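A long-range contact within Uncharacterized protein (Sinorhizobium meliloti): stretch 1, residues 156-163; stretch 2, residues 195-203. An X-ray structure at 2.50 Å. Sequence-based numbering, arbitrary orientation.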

# COMPACT_ATOMS: atom_id res chain seq x y z
N MSE A 156 -12.95 0.36 0.09
CA MSE A 156 -12.24 1.59 0.43
C MSE A 156 -13.14 2.58 1.11
O MSE A 156 -14.38 2.53 0.96
CB MSE A 156 -11.64 2.15 -0.86
CG MSE A 156 -10.43 1.30 -1.25
SE MSE A 156 -9.67 1.96 -2.94
CE MSE A 156 -8.28 3.15 -2.22
N ALA A 157 -12.53 3.47 1.89
CA ALA A 157 -13.26 4.54 2.55
C ALA A 157 -13.67 5.55 1.49
O ALA A 157 -13.05 5.64 0.44
CB ALA A 157 -12.39 5.20 3.61
N SER A 158 -14.73 6.30 1.78
CA SER A 158 -15.38 7.14 0.78
C SER A 158 -15.32 8.64 1.15
O SER A 158 -15.78 9.06 2.22
CB SER A 158 -16.82 6.65 0.57
OG SER A 158 -17.69 7.65 0.09
N ARG A 159 -14.74 9.42 0.23
CA ARG A 159 -14.58 10.88 0.35
C ARG A 159 -15.97 11.53 0.52
O ARG A 159 -16.16 12.35 1.41
CB ARG A 159 -13.90 11.40 -0.94
CG ARG A 159 -12.58 12.19 -0.84
CD ARG A 159 -11.45 11.35 -0.28
NE ARG A 159 -10.15 11.24 -0.99
CZ ARG A 159 -9.74 11.82 -2.14
NH1 ARG A 159 -8.52 11.53 -2.57
NH2 ARG A 159 -10.52 12.65 -2.83
N ALA A 160 -16.95 11.15 -0.31
CA ALA A 160 -18.28 11.78 -0.32
C ALA A 160 -19.07 11.50 0.96
O ALA A 160 -19.86 12.35 1.42
CB ALA A 160 -19.07 11.33 -1.54
N LEU A 161 -18.87 10.31 1.51
CA LEU A 161 -19.50 9.90 2.76
C LEU A 161 -18.92 10.65 3.97
O LEU A 161 -19.68 11.12 4.83
CB LEU A 161 -19.43 8.38 2.94
CG LEU A 161 -20.07 7.75 4.18
CD1 LEU A 161 -21.59 7.91 4.23
CD2 LEU A 161 -19.68 6.29 4.29
N ALA A 162 -17.59 10.80 4.02
CA ALA A 162 -16.94 11.60 5.09
C ALA A 162 -17.45 13.05 5.17
O ALA A 162 -17.41 13.66 6.24
CB ALA A 162 -15.42 11.56 4.95
N ALA A 163 -17.93 13.58 4.04
CA ALA A 163 -18.49 14.93 3.94
C ALA A 163 -20.01 14.97 4.08
O ALA A 163 -20.56 16.00 4.43
CB ALA A 163 -18.06 15.57 2.63
N PHE A 195 -2.91 10.07 5.19
CA PHE A 195 -2.92 9.55 3.84
C PHE A 195 -3.95 10.27 2.96
O PHE A 195 -3.68 10.56 1.77
CB PHE A 195 -3.15 8.03 3.84
CG PHE A 195 -2.04 7.25 4.50
CD1 PHE A 195 -0.83 7.05 3.84
CD2 PHE A 195 -2.21 6.70 5.77
CE1 PHE A 195 0.20 6.33 4.44
CE2 PHE A 195 -1.19 5.98 6.37
CZ PHE A 195 0.01 5.79 5.70
N ASP A 196 -5.11 10.58 3.54
CA ASP A 196 -6.15 11.31 2.82
C ASP A 196 -6.84 12.29 3.76
O ASP A 196 -7.66 11.89 4.59
CB ASP A 196 -7.17 10.34 2.20
CG ASP A 196 -7.87 10.93 0.97
OD1 ASP A 196 -8.10 12.17 0.92
OD2 ASP A 196 -8.20 10.15 0.05
N PRO A 197 -6.49 13.58 3.64
CA PRO A 197 -7.09 14.59 4.53
C PRO A 197 -8.62 14.65 4.38
O PRO A 197 -9.31 14.93 5.35
CB PRO A 197 -6.43 15.91 4.08
CG PRO A 197 -5.16 15.48 3.40
CD PRO A 197 -5.48 14.16 2.74
N ALA A 198 -9.14 14.35 3.20
CA ALA A 198 -10.60 14.35 2.98
C ALA A 198 -11.36 13.18 3.65
O ALA A 198 -12.59 13.09 3.56
CB ALA A 198 -10.94 14.46 1.50
N LEU A 199 -10.63 12.30 4.33
CA LEU A 199 -11.24 11.21 5.10
C LEU A 199 -11.30 11.51 6.59
O LEU A 199 -11.29 10.61 7.43
CB LEU A 199 -10.54 9.89 4.82
CG LEU A 199 -10.75 9.39 3.40
CD1 LEU A 199 -10.11 8.03 3.24
CD2 LEU A 199 -12.24 9.35 3.07
N GLU A 200 -11.38 12.80 6.89
CA GLU A 200 -11.37 13.35 8.24
C GLU A 200 -12.59 12.94 9.08
O GLU A 200 -13.75 13.19 8.70
CB GLU A 200 -11.25 14.88 8.15
CG GLU A 200 -12.24 15.57 7.21
CD GLU A 200 -11.98 17.06 7.00
OE1 GLU A 200 -11.40 17.72 7.90
OE2 GLU A 200 -12.35 17.58 5.93
N GLY A 201 -12.32 12.30 10.22
CA GLY A 201 -13.37 11.84 11.13
C GLY A 201 -14.23 10.71 10.59
O GLY A 201 -15.44 10.69 10.81
N TYR A 202 -13.60 9.76 9.88
CA TYR A 202 -14.33 8.63 9.31
C TYR A 202 -14.94 7.73 10.40
O TYR A 202 -14.34 7.56 11.48
CB TYR A 202 -13.43 7.84 8.35
CG TYR A 202 -14.19 7.12 7.27
CD1 TYR A 202 -14.65 7.80 6.14
CD2 TYR A 202 -14.46 5.75 7.37
CE1 TYR A 202 -15.36 7.14 5.14
CE2 TYR A 202 -15.16 5.08 6.37
CZ TYR A 202 -15.61 5.78 5.26
OH TYR A 202 -16.31 5.12 4.28
N TRP A 203 -16.11 7.16 10.10
CA TRP A 203 -16.99 6.42 11.04
C TRP A 203 -17.90 7.29 11.87
O TRP A 203 -18.77 6.78 12.58
CB TRP A 203 -16.23 5.41 11.90
CG TRP A 203 -15.42 4.43 11.09
CD1 TRP A 203 -14.03 4.30 11.06
CD2 TRP A 203 -15.91 3.42 10.14
NE1 TRP A 203 -13.65 3.31 10.19
CE2 TRP A 203 -14.73 2.74 9.61
CE3 TRP A 203 -17.17 3.02 9.71
CZ2 TRP A 203 -14.82 1.72 8.68
CZ3 TRP A 203 -17.25 1.99 8.76
CH2 TRP A 203 -16.10 1.35 8.26
O HOH W 1 -14.40 14.44 2.06

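The contact joins the start of a helix to an irregular loop. In stretch 1 an extended lead-in runs into a helix that continues later in the chain. Stretch 2 has no regular helix or strand. It includes a type II beta turn from Leu199 to Tyr202, and Leu199 N donates to Asp196 O at 3.0 Å. Gly201 lies in that turn with a positive phi, a conformation that favours glycine. The backbones come nearest at Ala162 and Leu199, whose CA atoms are 5.7 Å apart. Together the two surfaces bury 463 Å².

Ser158 is the N-cap of the helix. Ser158 OG accepts a hydrogen bond from Leu161 N at 3.2 Å, which satisfies an amide that has no earlier helical carbonyl to bond. The backbone N of Ser158 donates to the phenol oxygen of Tyr202, with Ser158 N and Tyr202 OH 3.2 Å apart. The tyrosine oxygen is also hydrogen-bonded elsewhere in the structure.

The Tyr202 ring is the main bump on the loop side. Its CA-to-CB bond points sideways, but the end of the side chain comes nearer and reaches the start of the helix. Ala157, Ser158, Leu161 and Ala162 border it. The methyl of Ala157 lies over one face, with Ala157 CB 3.9 Å from the ring centroid and 19° off the ring normal, a CH-pi contact. Ala162 meets the edge of the ring, with Ala162 CB 4.0 Å from Tyr202 CD1. Ser158 O also lies at the edge. Leu161 approaches obliquely, and Leu161 CD2 is 3.6 Å from Tyr202 OH. These groups form the hollow that receives the ring.

Leu199 is a second bump, and its side chain also bends from a sideways start toward stretch 1. Both methyls lie near Ala157 CB, with Leu199 CD1 closer at 3.7 Å. Leu199 CD2 also lies 3.7 Å from Ser158 O and 4.3 Å from Ala162 CB. Ala157 CB thus touches both the leucine and the tyrosine.

In return, Ala162 is a small bump on the helix. Its CA-to-CB bond points toward the loop and the methyl fits closely against the backbone there, with Ala162 CB 3.5 Å from Ala198 O and 4.2 Å from Leu199 CA. At this alanine the helix and loop backbones are close.

Arg159 closes the contact with charge. Its end swings across to Asp196 and forms a salt bridge. Arg159 NE donates to Asp196 OD2 at 2.5 Å, a very short hydrogen bond, and the carboxylate oxygen lies near the guanidinium plane. Arg159 NH1 adds a weak bond to the same Asp196 OD2 at 3.0 Å. The aliphatic part of the arginine also packs on the loop, with Arg159 CD 3.6 Å from Ala198 CB.

One water bridges the backbones. It donates to Arg159 O at 2.8 Å and to Ala198 O at 2.7 Å, linking two carbonyls that could not bond each other directly.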